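Local coordinates for protein eukaryotic peptide chain release factor GTP-binding subunit (Schizosaccharomyces pombe, PDB 1R5B) that serves as the GTP-binding subunit of a eukaryotic translation release factor and belongs to the elongation factor Tu-like family of P-loop GTPases, at residues E42-V47 with T264-K269; T316-E321 with V335-R340; V47-V52 with R170-L175. All blocks are in the same frame, centred on the assembly; numbering follows the deposited sequence.

Interaction 1: E42-V47 with T264-K269; sequences EHVNIV and THLERK
Glu42 and Lys269 meet tip to tip in a salt bridge, with Lys269 NZ only 2.5 Å from Glu42 OE2, very short for such a pair. The ammonium comes to OE2 on its syn lone pair, the side facing the other carboxylate oxygen. Both chains leave with CG anti to the backbone N (chi1 177° in Glu42), but Glu42 runs on extended, whereas Lys269 bends at chi3 (-83°) to bring NZ round. The carboxylate has a second partner, since Glu42 OE1 is salt-bridged to Arg121 on the adjoining strand. Arg268, one residue earlier in the helix, reaches back over strand 42-47 and bends at chi3. Its guanidinium lies face-on to the side-chain amide of Asn45, the two planes 27° apart in a stack. At the guanidinium edge, Arg268 NH2 sits 3.6 Å from His43 O. The strongest partner of this group is Asp146, whose OD2 takes a salt bridge from Arg268 NH2 and also a hydrogen bond from Asn45 N, so one carboxylate oxygen ties the arginine to the strand it covers. Next to the salt bridge, Leu266, the N-cap residue of helix 267-270, points its CD1 branch at the strand and crosses Val44 at about a right angle, with Val44 CG2 and Leu266 CD1 4.0 Å apart. The same methyl is 3.5 Å from Glu42 OE2, which puts apolar carbon against the carboxylate; Ile147 touches both Val44 and Leu266. The first turn of the helix is thus held against the start of strand 42-50, an inner strand of the mixed sheet, by charge pairs beside a small apolar contact. With Lys269 and Arg121 each gripping a different oxygen, the Glu42 carboxylate would be expected to stay ionised.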
loop_
_atom_site.group_PDB
_atom_site.type_symbol
_atom_site.label_atom_id
_atom_site.label_comp_id
_atom_site.label_asym_id
_atom_site.label_seq_id
_atom_site.Cartn_x
_atom_site.Cartn_y
_atom_site.Cartn_z
ATOM N N GLU A 42 1.133 -1.613 -7.072
ATOM C CA GLU A 42 0.149 -0.755 -6.407
ATOM C C GLU A 42 0.360 0.718 -6.758
ATOM O O GLU A 42 1.450 1.229 -6.603
ATOM C CB GLU A 42 0.233 -0.949 -4.885
ATOM C CG GLU A 42 -0.692 -0.055 -4.056
ATOM C CD GLU A 42 -0.428 -0.142 -2.552
ATOM O OE1 GLU A 42 0.583 -0.749 -2.138
ATOM O OE2 GLU A 42 -1.242 0.407 -1.773
ATOM N N HIS A 43 -0.691 1.396 -7.204
ATOM C CA HIS A 43 -0.609 2.812 -7.529
ATOM C C HIS A 43 -0.681 3.626 -6.265
ATOM O O HIS A 43 -1.569 3.410 -5.442
ATOM C CB HIS A 43 -1.759 3.255 -8.420
ATOM C CG HIS A 43 -1.673 2.742 -9.823
ATOM N ND1 HIS A 43 -1.310 1.445 -10.123
ATOM C CD2 HIS A 43 -1.931 3.346 -11.009
ATOM C CE1 HIS A 43 -1.341 1.277 -11.432
ATOM N NE2 HIS A 43 -1.713 2.414 -11.991
ATOM N N VAL A 44 0.227 4.588 -6.154
ATOM C CA VAL A 44 0.338 5.487 -5.009
ATOM C C VAL A 44 0.539 6.916 -5.507
ATOM O O VAL A 44 1.181 7.126 -6.531
ATOM C CB VAL A 44 1.542 5.078 -4.137
ATOM C CG1 VAL A 44 1.679 5.966 -2.938
ATOM C CG2 VAL A 44 1.382 3.640 -3.701
ATOM N N ASN A 45 -0.037 7.885 -4.803
ATOM C CA ASN A 45 0.150 9.300 -5.106
ATOM C C ASN A 45 1.098 9.907 -4.099
ATOM O O ASN A 45 0.915 9.754 -2.885
ATOM C CB ASN A 45 -1.178 10.056 -5.022
ATOM C CG ASN A 45 -2.138 9.704 -6.151
ATOM O OD1 ASN A 45 -3.343 9.888 -6.020
ATOM N ND2 ASN A 45 -1.613 9.214 -7.254
ATOM N N ILE A 46 2.110 10.597 -4.592
ATOM C CA ILE A 46 3.136 11.194 -3.742
ATOM C C ILE A 46 3.332 12.645 -4.121
ATOM O O ILE A 46 3.313 13.000 -5.301
ATOM C CB ILE A 46 4.454 10.398 -3.837
ATOM C CG1 ILE A 46 5.462 10.896 -2.805
ATOM C CG2 ILE A 46 5.040 10.466 -5.230
ATOM C CD1 ILE A 46 6.597 9.928 -2.570
ATOM N N VAL A 47 3.492 13.490 -3.118
ATOM C CA VAL A 47 3.726 14.903 -3.350
ATOM C C VAL A 47 4.964 15.326 -2.578
ATOM O O VAL A 47 5.166 14.895 -1.450
ATOM C CB VAL A 47 2.510 15.755 -2.959
ATOM C CG1 VAL A 47 2.207 15.674 -1.452
ATOM C CG2 VAL A 47 2.715 17.187 -3.383
ATOM N N THR A 264 3.603 1.791 5.124
ATOM C CA THR A 264 2.296 1.268 5.390
ATOM C C THR A 264 1.239 2.395 5.487
ATOM O O THR A 264 0.090 2.206 5.109
ATOM C CB THR A 264 2.447 0.451 6.655
ATOM O OG1 THR A 264 1.783 -0.788 6.488
ATOM C CG2 THR A 264 1.851 1.095 7.823
ATOM N N HIS A 265 1.642 3.570 5.947
ATOM C CA HIS A 265 0.713 4.682 6.099
ATOM C C HIS A 265 0.537 5.431 4.777
ATOM O O HIS A 265 1.308 6.314 4.480
ATOM C CB HIS A 265 1.233 5.621 7.178
ATOM C CG HIS A 265 0.224 6.592 7.689
ATOM N ND1 HIS A 265 -0.301 7.608 6.915
ATOM C CD2 HIS A 265 -0.336 6.721 8.912
ATOM C CE1 HIS A 265 -1.145 8.317 7.649
ATOM N NE2 HIS A 265 -1.186 7.797 8.861
ATOM N N LEU A 266 -0.456 5.027 3.979
ATOM C CA LEU A 266 -0.862 5.755 2.779
ATOM C C LEU A 266 -2.233 6.415 3.041
ATOM O O LEU A 266 -3.224 5.727 3.293
ATOM C CB LEU A 266 -0.953 4.799 1.581
ATOM C CG LEU A 266 0.253 3.904 1.253
ATOM C CD1 LEU A 266 0.025 3.145 -0.020
ATOM C CD2 LEU A 266 1.491 4.670 1.117
ATOM N N GLU A 267 -2.291 7.737 2.969
ATOM C CA GLU A 267 -3.478 8.478 3.419
ATOM C C GLU A 267 -4.807 8.050 2.815
ATOM O O GLU A 267 -5.764 7.944 3.543
ATOM C CB GLU A 267 -3.331 9.973 3.195
ATOM C CG GLU A 267 -2.190 10.633 3.944
ATOM C CD GLU A 267 -2.292 10.522 5.463
ATOM O OE1 GLU A 267 -3.390 10.289 6.013
ATOM O OE2 GLU A 267 -1.231 10.683 6.095
ATOM N N ARG A 268 -4.888 7.824 1.504
ATOM C CA ARG A 268 -6.160 7.413 0.915
ATOM C C ARG A 268 -6.641 6.095 1.513
ATOM O O ARG A 268 -7.825 5.937 1.796
ATOM C CB ARG A 268 -6.080 7.287 -0.609
ATOM C CG ARG A 268 -5.906 8.625 -1.326
ATOM C CD ARG A 268 -5.832 8.540 -2.841
ATOM N NE ARG A 268 -4.766 7.644 -3.290
ATOM C CZ ARG A 268 -4.697 7.102 -4.497
ATOM N NH1 ARG A 268 -5.617 7.361 -5.407
ATOM N NH2 ARG A 268 -3.695 6.288 -4.798
ATOM N N LYS A 269 -5.708 5.160 1.690
ATOM C CA LYS A 269 -5.996 3.827 2.236
ATOM C C LYS A 269 -6.346 3.921 3.729
ATOM O O LYS A 269 -7.256 3.250 4.182
ATOM C CB LYS A 269 -4.788 2.901 2.043
ATOM C CG LYS A 269 -5.093 1.444 1.905
ATOM C CD LYS A 269 -3.808 0.592 1.879
ATOM C CE LYS A 269 -3.150 0.527 0.509
ATOM N NZ LYS A 269 -1.730 -0.004 0.601
#

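Interaction 2: T316-E321 with V335-R340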
loop_
_atom_site.group_PDB
_atom_site.type_symbol
_atom_site.label_atom_id
_atom_site.label_comp_id
_atom_site.label_asym_id
_atom_site.label_seq_id
_atom_site.Cartn_x
_atom_site.Cartn_y
_atom_site.Cartn_z
ATOM N N THR A 316 -13.492 -4.363 21.583
ATOM C CA THR A 316 -13.172 -3.890 22.940
ATOM C C THR A 316 -11.674 -3.817 23.243
ATOM O O THR A 316 -11.272 -3.232 24.256
ATOM C CB THR A 316 -13.861 -4.774 24.014
ATOM O OG1 THR A 316 -13.404 -6.129 23.910
ATOM C CG2 THR A 316 -15.364 -4.860 23.778
ATOM N N ALA A 317 -10.855 -4.422 22.389
ATOM C CA ALA A 317 -9.408 -4.350 22.562
ATOM C C ALA A 317 -8.652 -4.722 21.295
ATOM O O ALA A 317 -9.122 -5.533 20.512
ATOM C CB ALA A 317 -8.966 -5.240 23.722
ATOM N N ILE A 318 -7.475 -4.125 21.130
ATOM C CA ILE A 318 -6.586 -4.377 20.005
ATOM C C ILE A 318 -5.206 -4.789 20.518
ATOM O O ILE A 318 -4.709 -4.218 21.482
ATOM C CB ILE A 318 -6.446 -3.093 19.146
ATOM C CG1 ILE A 318 -7.827 -2.538 18.770
ATOM C CG2 ILE A 318 -5.617 -3.364 17.891
ATOM C CD1 ILE A 318 -7.773 -1.181 18.109
ATOM N N TYR A 319 -4.591 -5.761 19.852
ATOM C CA TYR A 319 -3.249 -6.239 20.205
ATOM C C TYR A 319 -2.412 -6.439 18.942
ATOM O O TYR A 319 -2.929 -6.862 17.910
ATOM C CB TYR A 319 -3.321 -7.571 20.964
ATOM C CG TYR A 319 -4.118 -7.550 22.253
ATOM C CD1 TYR A 319 -5.474 -7.872 22.266
ATOM C CD2 TYR A 319 -3.507 -7.243 23.468
ATOM C CE1 TYR A 319 -6.206 -7.875 23.459
ATOM C CE2 TYR A 319 -4.231 -7.241 24.665
ATOM C CZ TYR A 319 -5.576 -7.557 24.653
ATOM O OH TYR A 319 -6.284 -7.542 25.828
ATOM N N ASP A 320 -1.118 -6.148 19.024
ATOM C CA ASP A 320 -0.226 -6.346 17.873
ATOM C C ASP A 320 0.364 -7.748 17.918
ATOM O O ASP A 320 0.078 -8.510 18.847
ATOM C CB ASP A 320 0.889 -5.297 17.845
ATOM C CG ASP A 320 1.708 -5.280 19.107
ATOM O OD1 ASP A 320 1.888 -6.345 19.733
ATOM O OD2 ASP A 320 2.206 -4.233 19.558
ATOM N N GLU A 321 1.207 -8.078 16.936
ATOM C CA GLU A 321 1.862 -9.401 16.880
ATOM C C GLU A 321 2.740 -9.731 18.107
ATOM O O GLU A 321 3.155 -10.886 18.280
ATOM C CB GLU A 321 2.673 -9.560 15.573
ATOM C CG GLU A 321 2.055 -10.529 14.557
ATOM C CD GLU A 321 2.273 -10.135 13.093
ATOM O OE1 GLU A 321 2.872 -9.071 12.806
ATOM O OE2 GLU A 321 1.833 -10.909 12.216
ATOM N N VAL A 335 -3.281 -7.408 13.403
ATOM C CA VAL A 335 -3.883 -7.175 14.705
ATOM C C VAL A 335 -4.657 -8.375 15.211
ATOM O O VAL A 335 -5.001 -9.276 14.456
ATOM C CB VAL A 335 -4.827 -5.958 14.668
ATOM C CG1 VAL A 335 -4.024 -4.685 14.408
ATOM C CG2 VAL A 335 -5.935 -6.140 13.618
ATOM N N ARG A 336 -4.910 -8.358 16.515
ATOM C CA ARG A 336 -5.750 -9.337 17.195
ATOM C C ARG A 336 -6.780 -8.550 17.999
ATOM O O ARG A 336 -6.422 -7.767 18.884
ATOM C CB ARG A 336 -4.912 -10.221 18.109
ATOM C CG ARG A 336 -3.958 -11.126 17.350
ATOM C CD ARG A 336 -2.523 -11.086 17.858
ATOM N NE ARG A 336 -1.604 -11.801 16.967
ATOM C CZ ARG A 336 -0.665 -12.668 17.362
ATOM N NH1 ARG A 336 -0.484 -12.952 18.648
ATOM N NH2 ARG A 336 0.113 -13.257 16.458
ATOM N N LEU A 337 -8.050 -8.754 17.664
ATOM C CA LEU A 337 -9.129 -7.933 18.168
ATOM C C LEU A 337 -10.055 -8.740 19.056
ATOM O O LEU A 337 -10.679 -9.691 18.592
ATOM C CB LEU A 337 -9.936 -7.404 16.993
ATOM C CG LEU A 337 -9.176 -6.720 15.849
ATOM C CD1 LEU A 337 -10.175 -6.197 14.852
ATOM C CD2 LEU A 337 -8.289 -5.586 16.357
ATOM N N ARG A 338 -10.153 -8.387 20.332
ATOM C CA ARG A 338 -11.246 -8.915 21.133
ATOM C C ARG A 338 -12.530 -8.216 20.707
ATOM O O ARG A 338 -12.541 -7.005 20.503
ATOM C CB ARG A 338 -11.020 -8.733 22.634
ATOM C CG ARG A 338 -12.139 -9.362 23.467
ATOM C CD ARG A 338 -11.876 -9.443 24.958
ATOM N NE ARG A 338 -10.746 -10.316 25.266
ATOM C CZ ARG A 338 -9.493 -9.915 25.452
ATOM N NH1 ARG A 338 -9.160 -8.637 25.356
ATOM N NH2 ARG A 338 -8.557 -10.809 25.737
ATOM N N VAL A 339 -13.601 -8.987 20.573
ATOM C CA VAL A 339 -14.893 -8.455 20.146
ATOM C C VAL A 339 -16.015 -8.897 21.074
ATOM O O VAL A 339 -15.904 -9.898 21.760
ATOM C CB VAL A 339 -15.237 -8.851 18.686
ATOM C CG1 VAL A 339 -14.185 -8.315 17.738
ATOM C CG2 VAL A 339 -15.376 -10.361 18.525
ATOM N N ARG A 340 -17.098 -8.134 21.061
ATOM C CA ARG A 340 -18.221 -8.314 21.968
ATOM C C ARG A 340 -19.521 -8.313 21.171
ATOM O O ARG A 340 -19.678 -7.515 20.235
ATOM C CB ARG A 340 -18.238 -7.175 22.991
ATOM C CG ARG A 340 -19.389 -7.210 23.975
ATOM C CD ARG A 340 -19.523 -5.941 24.785
ATOM N NE ARG A 340 -18.864 -6.046 26.088
ATOM C CZ ARG A 340 -19.477 -6.014 27.272
ATOM N NH1 ARG A 340 -20.800 -5.882 27.374
ATOM N NH2 ARG A 340 -18.752 -6.119 28.380
HETATM O O HOH W 1 -11.106 -6.421 26.187
HETATM O O HOH W 2 -0.507 -12.617 13.130
#
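Arg338 leaves its strand with CG anti to the backbone N (chi1 -177°), then bends at chi3 (-64°), which swings the guanidinium diagonally across to Tyr319. The phenol meets it with CG anti to the carbonyl carbon, beside the backbone N, so that the ring leans along the sheet toward Arg338. Arg338 NH1 donates to Tyr319 OH over 3.1 Å in an almost straight bond (174°), the hydroxyl lying in the guanidinium plane and NH1 in the plane of the ring at its edge. Ring and guanidinium are therefore nearly perpendicular, edge to edge, with neither stacked on the other. The same NH1 also donates to a water 3.2 Å from Thr316 OG1, which bridges the two side chains. Beneath, the two strands run antiparallel. Tyr319 and Arg336 form a hydrogen-bonded pair, Arg336 N to Tyr319 O at 2.8 Å and Tyr319 N to Arg336 O at 2.9 Å; Thr316 N adds a bond to Arg338 O. Farther along, the Arg336 guanidinium lies with one face over Glu321 CA, and its NH1 is salt-bridged to Asp323. On the reverse face of the sheet, Ile318 lies alongside its non-hydrogen-bonded partner Leu337, Ile318 CG2 being 3.8 Å from Leu337 CD2 and 4.1 Å from Val335 CG1. That apolar face looks inward to Met276 of strand 275-283. Strand 325-330 pairs with the other edge of 311-319, and strand 287-292 with the other edge of 334-340, within a curled antiparallel sheet consistent with the second-domain beta barrel of elongation factor Tu relatives.

Interaction 3: V47-V52 with R170-L175; sequences VFIGHV and REHAVL
The close part of this contact is the imidazole of His172, which lies against the backbone at the end of strand 42-50. Its CG is anti to the carbonyl carbon, sending the ring from the helix onto Gly50, whose N stands 3.8 Å above one ring face, offset toward the rim. Gly50 has a positive phi (149°) with psi at -180°, an extended conformation that glycine readily adopts. Ile49 slides past His172 in the opposite direction, so that Ile49 CG2 meets His172 CB at 3.9 Å. A weak hydrogen bond between His172 NE2 and Gln168 OE1 gives the ring a partner just before the helix segment. Packing loosens toward the margins: Leu175 is partly exposed and offers CD2 to Ile49 CG2 at 4.1 Å, while the side chain of partly exposed His51 comes near the ring only through CB and engages Asp53 N through ND1. Helix 169-178 links strands 147-153 and 184-189 in a right-handed beta-alpha-beta crossover and runs roughly antiparallel to the strand it covers (157°). Gly50 fits the first glycine of a Walker A sequence, consistent with the strand-to-P-loop corner of a P-loop GTPase domain.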
loop_
_atom_site.group_PDB
_atom_site.type_symbol
_atom_site.label_atom_id
_atom_site.label_comp_id
_atom_site.label_asym_id
_atom_site.label_seq_id
_atom_site.Cartn_x
_atom_site.Cartn_y
_atom_site.Cartn_z
ATOM N N VAL A 47 3.492 13.490 -3.118
ATOM C CA VAL A 47 3.726 14.903 -3.350
ATOM C C VAL A 47 4.964 15.326 -2.578
ATOM O O VAL A 47 5.166 14.895 -1.450
ATOM C CB VAL A 47 2.510 15.755 -2.959
ATOM C CG1 VAL A 47 2.207 15.674 -1.452
ATOM C CG2 VAL A 47 2.715 17.187 -3.383
ATOM N N PHE A 48 5.793 16.148 -3.211
ATOM C CA PHE A 48 7.014 16.668 -2.610
ATOM C C PHE A 48 6.828 18.147 -2.285
ATOM O O PHE A 48 6.288 18.906 -3.084
ATOM C CB PHE A 48 8.199 16.481 -3.561
ATOM C CG PHE A 48 8.670 15.070 -3.654
ATOM C CD1 PHE A 48 7.952 14.140 -4.364
ATOM C CD2 PHE A 48 9.820 14.664 -3.011
ATOM C CE1 PHE A 48 8.380 12.829 -4.441
ATOM C CE2 PHE A 48 10.250 13.352 -3.089
ATOM C CZ PHE A 48 9.529 12.438 -3.805
ATOM N N ILE A 49 7.280 18.528 -1.095
ATOM C CA ILE A 49 7.118 19.881 -0.565
ATOM C C ILE A 49 8.466 20.405 -0.073
ATOM O O ILE A 49 9.291 19.654 0.428
ATOM C CB ILE A 49 6.104 19.866 0.600
ATOM C CG1 ILE A 49 4.757 19.317 0.126
ATOM C CG2 ILE A 49 5.927 21.261 1.193
ATOM C CD1 ILE A 49 3.699 19.287 1.201
ATOM N N GLY A 50 8.676 21.709 -0.201
ATOM C CA GLY A 50 9.927 22.318 0.222
ATOM C C GLY A 50 10.286 23.518 -0.611
ATOM O O GLY A 50 9.548 23.901 -1.517
ATOM N N HIS A 51 11.420 24.127 -0.288
ATOM C CA HIS A 51 11.914 25.285 -1.033
ATOM C C HIS A 51 12.534 24.823 -2.350
ATOM O O HIS A 51 13.069 23.722 -2.440
ATOM C CB HIS A 51 12.938 26.059 -0.190
ATOM C CG HIS A 51 13.162 27.466 -0.644
ATOM N ND1 HIS A 51 13.763 27.775 -1.844
ATOM C CD2 HIS A 51 12.879 28.649 -0.050
ATOM C CE1 HIS A 51 13.836 29.088 -1.974
ATOM N NE2 HIS A 51 13.307 29.642 -0.898
ATOM N N VAL A 52 12.462 25.674 -3.368
ATOM C CA VAL A 52 13.053 25.374 -4.678
ATOM C C VAL A 52 14.534 25.050 -4.558
ATOM O O VAL A 52 15.048 24.191 -5.273
ATOM C CB VAL A 52 12.954 26.554 -5.691
ATOM C CG1 VAL A 52 12.905 26.008 -7.139
ATOM C CG2 VAL A 52 11.761 27.475 -5.409
ATOM N N ARG A 170 7.644 26.961 7.873
ATOM C CA ARG A 170 6.378 26.981 8.593
ATOM C C ARG A 170 5.251 26.743 7.600
ATOM O O ARG A 170 4.444 25.837 7.763
ATOM C CB ARG A 170 6.165 28.315 9.299
ATOM C CG ARG A 170 4.766 28.484 9.865
ATOM C CD ARG A 170 4.656 29.509 10.957
ATOM N NE ARG A 170 3.625 29.143 11.930
ATOM C CZ ARG A 170 3.611 29.525 13.216
ATOM N NH1 ARG A 170 4.575 30.303 13.722
ATOM N NH2 ARG A 170 2.615 29.131 14.009
ATOM N N GLU A 171 5.226 27.560 6.559
ATOM C CA GLU A 171 4.226 27.465 5.509
ATOM C C GLU A 171 4.243 26.079 4.842
ATOM O O GLU A 171 3.195 25.554 4.476
ATOM C CB GLU A 171 4.447 28.586 4.497
ATOM C CG GLU A 171 3.712 28.430 3.176
ATOM C CD GLU A 171 3.928 29.626 2.264
ATOM O OE1 GLU A 171 3.526 30.750 2.665
ATOM O OE2 GLU A 171 4.511 29.438 1.162
ATOM N N HIS A 172 5.423 25.477 4.732
ATOM C CA HIS A 172 5.545 24.151 4.145
ATOM C C HIS A 172 4.923 23.071 5.014
ATOM O O HIS A 172 4.282 22.157 4.494
ATOM C CB HIS A 172 7.004 23.824 3.857
ATOM C CG HIS A 172 7.570 24.609 2.718
ATOM N ND1 HIS A 172 8.905 24.584 2.381
ATOM C CD2 HIS A 172 6.977 25.459 1.847
ATOM C CE1 HIS A 172 9.108 25.379 1.349
ATOM N NE2 HIS A 172 7.957 25.924 1.010
ATOM N N ALA A 173 5.106 23.164 6.326
ATOM C CA ALA A 173 4.495 22.197 7.233
ATOM C C ALA A 173 2.980 22.398 7.279
ATOM O O ALA A 173 2.223 21.426 7.293
ATOM C CB ALA A 173 5.092 22.305 8.623
ATOM N N VAL A 174 2.538 23.650 7.288
ATOM C CA VAL A 174 1.109 23.944 7.199
ATOM C C VAL A 174 0.525 23.388 5.884
ATOM O O VAL A 174 -0.605 22.885 5.855
ATOM C CB VAL A 174 0.845 25.448 7.303
ATOM C CG1 VAL A 174 -0.592 25.798 6.900
ATOM C CG2 VAL A 174 1.138 25.927 8.728
ATOM N N LEU A 175 1.310 23.444 4.813
ATOM C CA LEU A 175 0.877 22.916 3.530
ATOM C C LEU A 175 0.700 21.404 3.599
ATOM O O LEU A 175 -0.283 20.884 3.099
ATOM C CB LEU A 175 1.865 23.295 2.426
ATOM C CG LEU A 175 1.438 23.001 0.988
ATOM C CD1 LEU A 175 0.165 23.748 0.633
ATOM C CD2 LEU A 175 2.569 23.372 0.027
#

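Interactions 1 and 3 use successive parts of strand 42-50 and share Val47, their centres 18 Å apart. Interaction 1 holds the start of the strand to helix 267-270, and interaction 3 covers its far end, where the likely P-loop begins; one central strand thus connects helix 267-270 with the probable nucleotide site. Interaction 2 belongs to the antiparallel barrel later in the chain. Its centre is 25 Å from that of interaction 1, with nearest atoms about 10 Å apart, but 37 Å from that of interaction 3, with nearest atoms about 26 Å apart, so the barrel contact is remote from the P-loop.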